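Local structure of Lin2722 protein (Listeria innocua, 3DS8) at residues A[18-32]-A[226-240]. The protein is of unknown function but belongs to the alpha/beta-hydrolase clan and probably acts as a hydrolase. Numbering follows the deposited sequence.
Sequences SLDKMADQLMNEYRS and HETPKSIEKTYWFLE. With SO4 (sulfate ion), chain E; SO4 (sulfate ion), chain C.
S18 O meets H226 NE2 at the imidazole edge, in the ring plane, but an N-H...O angle of 122° makes this hydrogen bond weak; a water donating to both S18 O and E227 OE2 reinforces the junction. Fully extended, K21 runs across I232 and past E227 CB until NZ bonds E227 O at 2.8 Å, lying in the carbonyl plane. M22 bends at its last torsion, which brings methyl CE 3.8 Å from T235 OG1 and also against I232 CG1. The side chain of I232 is a knob among K21, M22, Q25 and Y30; its CD1 lies 3.1 Å from Q25 OE1, a short approach of doubtful weight. L26 CD2 abuts the edge of the Y236 ring, 3.9 Å from Y236 CD1. Over one face of that ring lies Y30, in a face-to-face stack with centroids 3.7 Å apart and planes at 9°. S32 OG and E240 OE2 share a water, while R59 salt-bridges the same carboxylate oxygen. Helices 20-30 and 229-240, crossing at -51°, pack side by side on the central sheet, M22 and T235 reaching its strands, as in alpha/beta hydrolases; H226 stacks on H101 near a probable Ser-His-Asp triad.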
ATOM      1  N   SER A  18      12.425   0.498  -6.626  1.00 13.92           N
ATOM      2  CA  SER A  18      12.490   0.957  -5.251  1.00 14.42           C
ATOM      3  C   SER A  18      12.165  -0.145  -4.213  1.00 13.80           C
ATOM      4  O   SER A  18      12.637  -0.067  -3.079  1.00 15.36           O
ATOM      5  CB  SER A  18      11.529   2.108  -5.038  1.00 15.17           C
ATOM      6  OG  SER A  18      11.914   3.326  -5.684  1.00 16.22           O
ATOM      7  N   LEU A  19      11.289  -1.091  -4.547  1.00 13.02           N
ATOM      8  CA  LEU A  19      10.917  -2.166  -3.606  1.00 14.05           C
ATOM      9  C   LEU A  19      11.650  -3.487  -3.956  1.00 13.48           C
ATOM     10  O   LEU A  19      11.193  -4.583  -3.616  1.00 13.97           O
ATOM     11  CB  LEU A  19       9.401  -2.368  -3.533  1.00 12.88           C
ATOM     12  CG  LEU A  19       8.679  -1.403  -2.595  1.00 14.75           C
ATOM     13  CD1 LEU A  19       8.780   0.084  -3.077  1.00 15.84           C
ATOM     14  CD2 LEU A  19       7.171  -1.822  -2.371  1.00 16.04           C
ATOM     15  N   ASP A  20      12.798  -3.381  -4.603  1.00 14.04           N
ATOM     16  CA  ASP A  20      13.570  -4.585  -4.952  1.00 14.43           C
ATOM     17  C   ASP A  20      14.087  -5.368  -3.749  1.00 13.53           C
ATOM     18  O   ASP A  20      14.302  -6.580  -3.866  1.00 13.65           O
ATOM     19  CB  ASP A  20      14.728  -4.270  -5.894  1.00 15.04           C
ATOM     20  CG  ASP A  20      14.292  -4.172  -7.379  1.00 19.01           C
ATOM     21  OD1 ASP A  20      13.117  -4.452  -7.739  1.00 24.35           O
ATOM     22  OD2 ASP A  20      15.150  -3.837  -8.192  1.00 20.87           O
ATOM     23  N   LYS A  21      14.297  -4.738  -2.592  1.00 13.64           N
ATOM     24  CA  LYS A  21      14.791  -5.543  -1.474  1.00 14.02           C
ATOM     25  C   LYS A  21      13.701  -6.550  -1.109  1.00 14.12           C
ATOM     26  O   LYS A  21      13.962  -7.769  -0.982  1.00 12.93           O
ATOM     27  CB  LYS A  21      15.215  -4.718  -0.293  1.00 14.25           C
ATOM     28  CG  LYS A  21      15.840  -5.544   0.834  1.00 12.77           C
ATOM     29  CD  LYS A  21      16.207  -4.706   2.026  1.00 13.64           C
ATOM     30  CE  LYS A  21      16.876  -5.515   3.156  1.00 14.31           C
ATOM     31  NZ  LYS A  21      17.211  -4.691   4.364  1.00 16.41           N
HETATM   32  N   MSE A  22      12.505  -6.023  -0.925  1.00 14.32           N
HETATM   33  CA  MSE A  22      11.321  -6.844  -0.682  1.00 16.41           C
HETATM   34  C   MSE A  22      11.082  -7.880  -1.768  1.00 14.28           C
HETATM   35  O   MSE A  22      10.914  -9.077  -1.491  1.00 13.55           O
HETATM   36  CB  MSE A  22      10.080  -5.962  -0.580  1.00 16.55           C
HETATM   37  CG  MSE A  22       8.868  -6.770  -0.287  1.00 18.92           C
HETATM   38 SE   MSE A  22       7.389  -5.512  -0.112  1.00 31.88          SE
HETATM   39  CE  MSE A  22       7.887  -4.717   1.649  1.00 18.78           C
ATOM     40  N   ALA A  23      11.068  -7.432  -3.020  1.00 13.64           N
ATOM     41  CA  ALA A  23      10.837  -8.347  -4.118  1.00 13.54           C
ATOM     42  C   ALA A  23      11.847  -9.482  -4.164  1.00 13.08           C
ATOM     43  O   ALA A  23      11.478 -10.653  -4.394  1.00 13.55           O
ATOM     44  CB  ALA A  23      10.777  -7.600  -5.445  1.00 12.95           C
ATOM     45  N   ASP A  24      13.123  -9.151  -3.989  1.00 13.63           N
ATOM     46  CA  ASP A  24      14.185 -10.150  -4.021  1.00 13.63           C
ATOM     47  C   ASP A  24      14.008 -11.168  -2.887  1.00 13.69           C
ATOM     48  O   ASP A  24      14.238 -12.345  -3.077  1.00 13.10           O
ATOM     49  CB  ASP A  24      15.579  -9.497  -3.933  1.00 14.67           C
ATOM     50  CG  ASP A  24      16.021  -8.816  -5.249  1.00 17.04           C
ATOM     51  OD1 ASP A  24      15.316  -8.957  -6.288  1.00 19.41           O
ATOM     52  OD2 ASP A  24      17.096  -8.149  -5.222  1.00 19.31           O
ATOM     53  N   GLN A  25      13.619 -10.706  -1.700  1.00 14.16           N
ATOM     54  CA  GLN A  25      13.350 -11.612  -0.604  1.00 13.69           C
ATOM     55  C   GLN A  25      12.164 -12.568  -0.939  1.00 12.53           C
ATOM     56  O   GLN A  25      12.247 -13.776  -0.711  1.00 12.60           O
ATOM     57  CB  GLN A  25      13.131 -10.861   0.698  1.00 14.67           C
ATOM     58  CG  GLN A  25      14.430 -10.437   1.366  1.00 17.97           C
ATOM     59  CD  GLN A  25      14.224  -9.861   2.754  1.00 18.20           C
ATOM     60  OE1 GLN A  25      14.435  -8.666   2.942  1.00 28.32           O
ATOM     61  NE2 GLN A  25      13.747 -10.663   3.686  1.00 17.27           N
ATOM     62  N   LEU A  26      11.094 -12.032  -1.493  1.00 13.13           N
ATOM     63  CA  LEU A  26       9.945 -12.866  -1.858  1.00 13.62           C
ATOM     64  C   LEU A  26      10.307 -13.885  -2.936  1.00 13.95           C
ATOM     65  O   LEU A  26       9.873 -15.046  -2.860  1.00 13.27           O
ATOM     66  CB  LEU A  26       8.782 -12.014  -2.344  1.00 13.14           C
ATOM     67  CG  LEU A  26       8.122 -11.128  -1.304  1.00 14.31           C
ATOM     68  CD1 LEU A  26       7.109 -10.206  -2.000  1.00 14.70           C
ATOM     69  CD2 LEU A  26       7.468 -11.922  -0.184  1.00 17.60           C
HETATM   70  N   MSE A  27      11.150 -13.482  -3.914  1.00 14.42           N
HETATM   71  CA  MSE A  27      11.521 -14.357  -5.004  1.00 17.42           C
HETATM   72  C   MSE A  27      12.694 -15.300  -4.701  1.00 15.82           C
HETATM   73  O   MSE A  27      12.783 -16.386  -5.292  1.00 14.95           O
HETATM   74  CB  MSE A  27      11.808 -13.520  -6.272  1.00 17.89           C
HETATM   75  CG  MSE A  27      10.539 -12.863  -6.695  1.00 20.25           C
HETATM   76 SE   MSE A  27      10.816 -11.846  -8.308  1.00 38.15          SE
HETATM   77  CE  MSE A  27      11.045 -13.333  -9.586  1.00 30.23           C
ATOM     78  N   ASN A  28      13.609 -14.896  -3.818  1.00 14.16           N
ATOM     79  CA  ASN A  28      14.870 -15.611  -3.703  1.00 14.61           C
ATOM     80  C   ASN A  28      15.010 -16.360  -2.385  1.00 13.11           C
ATOM     81  O   ASN A  28      15.701 -17.382  -2.318  1.00 12.65           O
ATOM     82  CB  ASN A  28      16.083 -14.664  -3.882  1.00 14.75           C
ATOM     83  CG  ASN A  28      16.140 -14.014  -5.258  1.00 16.95           C
ATOM     84  OD1 ASN A  28      15.461 -14.435  -6.205  1.00 21.28           O
ATOM     85  ND2 ASN A  28      16.910 -12.924  -5.357  1.00 22.00           N
ATOM     86  N   GLU A  29      14.426 -15.826  -1.330  1.00 12.68           N
ATOM     87  CA  GLU A  29      14.560 -16.398   0.003  1.00 13.78           C
ATOM     88  C   GLU A  29      13.302 -17.047   0.508  1.00 11.69           C
ATOM     89  O   GLU A  29      13.306 -18.225   0.829  1.00 13.38           O
ATOM     90  CB  GLU A  29      15.053 -15.338   0.953  1.00 14.87           C
ATOM     91  CG  GLU A  29      16.512 -15.051   0.633  1.00 18.19           C
ATOM     92  CD  GLU A  29      17.097 -14.180   1.615  1.00 21.01           C
ATOM     93  OE1 GLU A  29      17.130 -12.952   1.328  1.00 25.10           O
ATOM     94  OE2 GLU A  29      17.498 -14.737   2.666  1.00 20.65           O
ATOM     95  N   TYR A  30      12.218 -16.296   0.546  1.00 11.00           N
ATOM     96  CA  TYR A  30      10.924 -16.902   0.853  1.00 11.55           C
ATOM     97  C   TYR A  30      10.516 -17.845  -0.284  1.00 11.80           C
ATOM     98  O   TYR A  30       9.985 -18.925  -0.019  1.00 12.63           O
ATOM     99  CB  TYR A  30       9.863 -15.884   1.059  1.00 11.97           C
ATOM    100  CG  TYR A  30      10.018 -15.029   2.278  1.00 11.50           C
ATOM    101  CD1 TYR A  30       9.773 -15.573   3.543  1.00 13.98           C
ATOM    102  CD2 TYR A  30      10.373 -13.693   2.186  1.00 13.58           C
ATOM    103  CE1 TYR A  30       9.871 -14.791   4.673  1.00 14.59           C
ATOM    104  CE2 TYR A  30      10.455 -12.891   3.344  1.00 15.19           C
ATOM    105  CZ  TYR A  30      10.194 -13.460   4.570  1.00 14.25           C
ATOM    106  OH  TYR A  30      10.298 -12.698   5.720  1.00 16.15           O
ATOM    107  N   ARG A  31      10.798 -17.419  -1.519  1.00 12.01           N
ATOM    108  CA  ARG A  31      10.457 -18.152  -2.738  1.00 11.54           C
ATOM    109  C   ARG A  31       8.963 -18.428  -2.775  1.00 12.49           C
ATOM    110  O   ARG A  31       8.542 -19.500  -3.220  1.00 12.78           O
ATOM    111  CB  ARG A  31      11.287 -19.432  -2.892  1.00 11.08           C
ATOM    112  CG  ARG A  31      12.725 -19.120  -3.092  1.00 11.66           C
ATOM    113  CD  ARG A  31      13.556 -20.326  -3.420  1.00 12.94           C
ATOM    114  NE  ARG A  31      13.786 -21.231  -2.305  1.00 11.62           N
ATOM    115  CZ  ARG A  31      14.784 -21.146  -1.427  1.00 12.56           C
ATOM    116  NH1 ARG A  31      15.655 -20.147  -1.453  1.00 12.88           N
ATOM    117  NH2 ARG A  31      14.917 -22.086  -0.528  1.00 13.62           N
ATOM    118  N   SER A  32       8.192 -17.411  -2.364  1.00 11.82           N
ATOM    119  CA  SER A  32       6.716 -17.450  -2.419  1.00 13.20           C
ATOM    120  C   SER A  32       6.192 -16.880  -3.736  1.00 14.22           C
ATOM    121  O   SER A  32       5.027 -17.126  -4.099  1.00 14.80           O
ATOM    122  CB  SER A  32       6.106 -16.689  -1.243  1.00 13.14           C
ATOM    123  OG  SER A  32       6.735 -15.439  -1.044  1.00 11.84           O
ATOM    124  N   HIS A 226      10.316   0.749   3.982  1.00 14.63           N
ATOM    125  CA  HIS A 226       9.989  -0.417   3.115  1.00 14.04           C
ATOM    126  C   HIS A 226      11.143  -1.440   2.953  1.00 14.36           C
ATOM    127  O   HIS A 226      10.934  -2.480   2.311  1.00 13.96           O
ATOM    128  CB  HIS A 226       9.562   0.070   1.756  1.00 15.49           C
ATOM    129  CG  HIS A 226      10.646   0.773   1.010  1.00 13.79           C
ATOM    130  ND1 HIS A 226      11.283   1.892   1.500  1.00 16.75           N
ATOM    131  CD2 HIS A 226      11.198   0.522  -0.199  1.00 16.86           C
ATOM    132  CE1 HIS A 226      12.205   2.279   0.637  1.00 16.73           C
ATOM    133  NE2 HIS A 226      12.188   1.455  -0.398  1.00 15.40           N
ATOM    134  N   GLU A 227      12.285  -1.162   3.577  1.00 14.56           N
ATOM    135  CA  GLU A 227      13.454  -2.046   3.544  1.00 14.81           C
ATOM    136  C   GLU A 227      13.830  -2.654   4.888  1.00 15.15           C
ATOM    137  O   GLU A 227      14.780  -3.425   4.973  1.00 14.62           O
ATOM    138  CB  GLU A 227      14.670  -1.314   3.023  1.00 14.37           C
ATOM    139  CG  GLU A 227      14.468  -0.901   1.546  1.00 17.24           C
ATOM    140  CD  GLU A 227      15.682  -0.273   0.901  1.00 19.24           C
ATOM    141  OE1 GLU A 227      16.388   0.481   1.598  1.00 23.01           O
ATOM    142  OE2 GLU A 227      15.930  -0.528  -0.327  1.00 21.11           O
ATOM    143  N   THR A 228      13.108  -2.309   5.937  1.00 14.58           N
ATOM    144  CA  THR A 228      13.489  -2.800   7.245  1.00 15.31           C
ATOM    145  C   THR A 228      13.164  -4.290   7.290  1.00 14.05           C
ATOM    146  O   THR A 228      12.168  -4.764   6.675  1.00 14.00           O
ATOM    147  CB  THR A 228      12.823  -2.092   8.418  1.00 14.85           C
ATOM    148  OG1 THR A 228      11.428  -2.341   8.400  1.00 13.73           O
ATOM    149  CG2 THR A 228      13.099  -0.576   8.418  1.00 16.97           C
ATOM    150  N   PRO A 229      13.983  -5.047   8.004  1.00 15.82           N
ATOM    151  CA  PRO A 229      13.611  -6.428   8.181  1.00 16.74           C
ATOM    152  C   PRO A 229      12.194  -6.608   8.698  1.00 16.87           C
ATOM    153  O   PRO A 229      11.481  -7.502   8.234  1.00 16.91           O
ATOM    154  CB  PRO A 229      14.618  -6.913   9.228  1.00 17.60           C
ATOM    155  CG  PRO A 229      15.863  -6.142   8.929  1.00 17.23           C
ATOM    156  CD  PRO A 229      15.314  -4.764   8.561  1.00 16.81           C
ATOM    157  N   LYS A 230      11.793  -5.818   9.689  1.00 17.15           N
ATOM    158  CA  LYS A 230      10.448  -5.996  10.223  1.00 17.82           C
ATOM    159  C   LYS A 230       9.353  -5.711   9.179  1.00 16.66           C
ATOM    160  O   LYS A 230       8.305  -6.379   9.188  1.00 17.26           O
ATOM    161  CB  LYS A 230      10.213  -5.095  11.425  1.00 18.82           C
ATOM    162  CG  LYS A 230       8.817  -5.198  12.002  1.00 21.58           C
ATOM    163  CD  LYS A 230       8.457  -6.670  12.478  1.00 25.20           C
ATOM    164  CE  LYS A 230       7.169  -6.695  13.348  1.00 27.03           C
ATOM    165  NZ  LYS A 230       6.836  -8.112  13.819  1.00 27.96           N
ATOM    166  N   SER A 231       9.525  -4.649   8.387  1.00 16.15           N
ATOM    167  CA  SER A 231       8.588  -4.341   7.315  1.00 15.44           C
ATOM    168  C   SER A 231       8.435  -5.504   6.358  1.00 15.09           C
ATOM    169  O   SER A 231       7.327  -5.915   6.010  1.00 14.13           O
ATOM    170  CB  SER A 231       8.961  -3.069   6.516  1.00 15.24           C
ATOM    171  OG  SER A 231       8.639  -1.937   7.289  1.00 14.24           O
ATOM    172  N   ILE A 232       9.555  -6.045   5.948  1.00 14.07           N
ATOM    173  CA  ILE A 232       9.520  -7.153   4.982  1.00 14.62           C
ATOM    174  C   ILE A 232       8.918  -8.427   5.594  1.00 14.00           C
ATOM    175  O   ILE A 232       8.072  -9.120   4.956  1.00 13.31           O
ATOM    176  CB  ILE A 232      10.909  -7.396   4.366  1.00 14.89           C
ATOM    177  CG1 ILE A 232      11.287  -6.143   3.552  1.00 17.03           C
ATOM    178  CG2 ILE A 232      10.847  -8.650   3.467  1.00 15.49           C
ATOM    179  CD1 ILE A 232      12.760  -6.083   3.110  1.00 16.66           C
ATOM    180  N   GLU A 233       9.292  -8.729   6.815  1.00 15.04           N
ATOM    181  CA  GLU A 233       8.721  -9.887   7.542  1.00 15.87           C
ATOM    182  C   GLU A 233       7.204  -9.733   7.709  1.00 15.83           C
ATOM    183  O   GLU A 233       6.446 -10.682   7.464  1.00 14.28           O
ATOM    184  CB  GLU A 233       9.384 -10.054   8.901  1.00 16.59           C
ATOM    185  CG  GLU A 233      10.848 -10.386   8.821  1.00 19.44           C
ATOM    186  CD  GLU A 233      11.662  -9.860  10.036  1.00 23.48           C
ATOM    187  OE1 GLU A 233      11.090  -9.688  11.144  1.00 28.73           O
ATOM    188  OE2 GLU A 233      12.875  -9.633   9.861  1.00 31.38           O
ATOM    189  N   LYS A 234       6.762  -8.540   8.109  1.00 15.45           N
ATOM    190  CA  LYS A 234       5.323  -8.345   8.361  1.00 15.83           C
ATOM    191  C   LYS A 234       4.521  -8.422   7.048  1.00 15.31           C
ATOM    192  O   LYS A 234       3.421  -8.978   7.010  1.00 14.73           O
ATOM    193  CB  LYS A 234       5.098  -7.049   9.124  1.00 16.73           C
ATOM    194  CG  LYS A 234       3.715  -6.954   9.755  1.00 19.63           C
ATOM    195  CD  LYS A 234       3.551  -7.791  10.987  1.00 21.33           C
ATOM    196  CE  LYS A 234       2.115  -7.718  11.521  1.00 23.25           C
ATOM    197  NZ  LYS A 234       1.853  -8.625  12.690  1.00 24.90           N
ATOM    198  N   THR A 235       5.101  -7.858   5.983  1.00 14.76           N
ATOM    199  CA  THR A 235       4.508  -7.861   4.681  1.00 15.10           C
ATOM    200  C   THR A 235       4.400  -9.296   4.151  1.00 15.00           C
ATOM    201  O   THR A 235       3.356  -9.714   3.652  1.00 14.17           O
ATOM    202  CB  THR A 235       5.275  -6.903   3.707  1.00 16.18           C
ATOM    203  OG1 THR A 235       5.149  -5.555   4.185  1.00 14.59           O
ATOM    204  CG2 THR A 235       4.683  -6.947   2.325  1.00 16.60           C
ATOM    205  N   TYR A 236       5.495 -10.055   4.221  1.00 14.43           N
ATOM    206  CA  TYR A 236       5.422 -11.464   3.859  1.00 13.97           C
ATOM    207  C   TYR A 236       4.317 -12.165   4.614  1.00 14.14           C
ATOM    208  O   TYR A 236       3.498 -12.870   4.006  1.00 13.83           O
ATOM    209  CB  TYR A 236       6.753 -12.169   4.119  1.00 14.95           C
ATOM    210  CG  TYR A 236       6.637 -13.662   4.005  1.00 14.10           C
ATOM    211  CD1 TYR A 236       6.589 -14.307   2.723  1.00 13.68           C
ATOM    212  CD2 TYR A 236       6.533 -14.446   5.144  1.00 13.10           C
ATOM    213  CE1 TYR A 236       6.478 -15.637   2.620  1.00 14.51           C
ATOM    214  CE2 TYR A 236       6.385 -15.806   5.048  1.00 16.27           C
ATOM    215  CZ  TYR A 236       6.358 -16.399   3.786  1.00 14.86           C
ATOM    216  OH  TYR A 236       6.267 -17.762   3.703  1.00 15.50           O
ATOM    217  N   TRP A 237       4.306 -12.001   5.943  1.00 12.96           N
ATOM    218  CA  TRP A 237       3.279 -12.626   6.779  1.00 13.69           C
ATOM    219  C   TRP A 237       1.888 -12.274   6.294  1.00 12.82           C
ATOM    220  O   TRP A 237       1.047 -13.144   6.174  1.00 14.08           O
ATOM    221  CB  TRP A 237       3.441 -12.212   8.248  1.00 15.15           C
ATOM    222  CG  TRP A 237       2.280 -12.614   9.090  1.00 15.98           C
ATOM    223  CD1 TRP A 237       2.052 -13.820   9.608  1.00 18.25           C
ATOM    224  CD2 TRP A 237       1.208 -11.787   9.495  1.00 17.96           C
ATOM    225  NE1 TRP A 237       0.868 -13.828  10.304  1.00 19.16           N
ATOM    226  CE2 TRP A 237       0.333 -12.587  10.256  1.00 18.98           C
ATOM    227  CE3 TRP A 237       0.891 -10.446   9.297  1.00 17.20           C
ATOM    228  CZ2 TRP A 237      -0.827 -12.097  10.795  1.00 19.94           C
ATOM    229  CZ3 TRP A 237      -0.265  -9.972   9.847  1.00 19.13           C
ATOM    230  CH2 TRP A 237      -1.092 -10.801  10.605  1.00 18.33           C
ATOM    231  N   PHE A 238       1.645 -10.980   6.027  1.00 13.56           N
ATOM    232  CA  PHE A 238       0.313 -10.558   5.627  1.00 13.25           C
ATOM    233  C   PHE A 238      -0.068 -11.123   4.259  1.00 13.52           C
ATOM    234  O   PHE A 238      -1.196 -11.575   4.035  1.00 12.94           O
ATOM    235  CB  PHE A 238       0.281  -9.045   5.601  1.00 13.51           C
ATOM    236  CG  PHE A 238      -1.085  -8.459   5.522  1.00 12.25           C
ATOM    237  CD1 PHE A 238      -1.971  -8.596   6.589  1.00 14.77           C
ATOM    238  CD2 PHE A 238      -1.483  -7.736   4.401  1.00 13.52           C
ATOM    239  CE1 PHE A 238      -3.224  -7.952   6.553  1.00 14.11           C
ATOM    240  CE2 PHE A 238      -2.708  -7.114   4.351  1.00 15.66           C
ATOM    241  CZ  PHE A 238      -3.574  -7.217   5.422  1.00 13.75           C
ATOM    242  N   LEU A 239       0.905 -11.169   3.352  1.00 13.13           N
ATOM    243  CA  LEU A 239       0.652 -11.639   1.988  1.00 14.16           C
ATOM    244  C   LEU A 239       0.553 -13.137   1.878  1.00 14.36           C
ATOM    245  O   LEU A 239      -0.195 -13.629   1.042  1.00 15.95           O
ATOM    246  CB  LEU A 239       1.728 -11.126   1.004  1.00 13.64           C
ATOM    247  CG  LEU A 239       1.857  -9.628   0.737  1.00 15.11           C
ATOM    248  CD1 LEU A 239       3.124  -9.347  -0.129  1.00 15.77           C
ATOM    249  CD2 LEU A 239       0.564  -9.076   0.093  1.00 17.17           C
ATOM    250  N   GLU A 240       1.298 -13.875   2.693  1.00 14.77           N
ATOM    251  CA  GLU A 240       1.426 -15.300   2.464  1.00 15.17           C
ATOM    252  C   GLU A 240       0.903 -16.183   3.582  1.00 15.56           C
ATOM    253  O   GLU A 240       0.682 -17.343   3.336  1.00 15.87           O
ATOM    254  CB  GLU A 240       2.886 -15.644   2.158  1.00 15.49           C
ATOM    255  CG  GLU A 240       3.410 -14.974   0.878  1.00 15.83           C
ATOM    256  CD  GLU A 240       2.614 -15.273  -0.373  1.00 16.66           C
ATOM    257  OE1 GLU A 240       2.084 -16.385  -0.483  1.00 20.41           O
ATOM    258  OE2 GLU A 240       2.552 -14.364  -1.245  1.00 19.42           O
TER
HETATM  259  S   SO4 E 258      11.770 -24.067  -1.363  1.00 46.08           S
HETATM  260  O1  SO4 E 258      10.860 -23.644  -0.285  1.00 46.19           O
HETATM  261  O2  SO4 E 258      13.105 -24.265  -0.782  1.00 44.97           O
HETATM  262  O3  SO4 E 258      11.391 -25.366  -1.981  1.00 44.17           O
HETATM  263  O4  SO4 E 258      11.738 -23.058  -2.448  1.00 40.34           O
HETATM  264  S   SO4 C 256      11.118   5.107  -2.479  1.00 32.47           S
HETATM  265  O1  SO4 C 256      10.160   4.161  -2.564  1.00 12.41           O
HETATM  266  O2  SO4 C 256      11.586   5.368  -1.082  1.00 33.26           O
HETATM  267  O3  SO4 C 256      12.312   4.688  -3.240  1.00 33.63           O
HETATM  268  O4  SO4 C 256      10.609   6.410  -3.007  1.00 36.65           O
HETATM  269  O   HOH W   1      14.093  -1.937  -1.734  1.00 13.04           O
HETATM  270  O   HOH W   2      11.896  -3.143  -0.407  1.00 11.84           O
HETATM  271  O   HOH W   3       5.154 -13.741  -2.315  1.00 13.06           O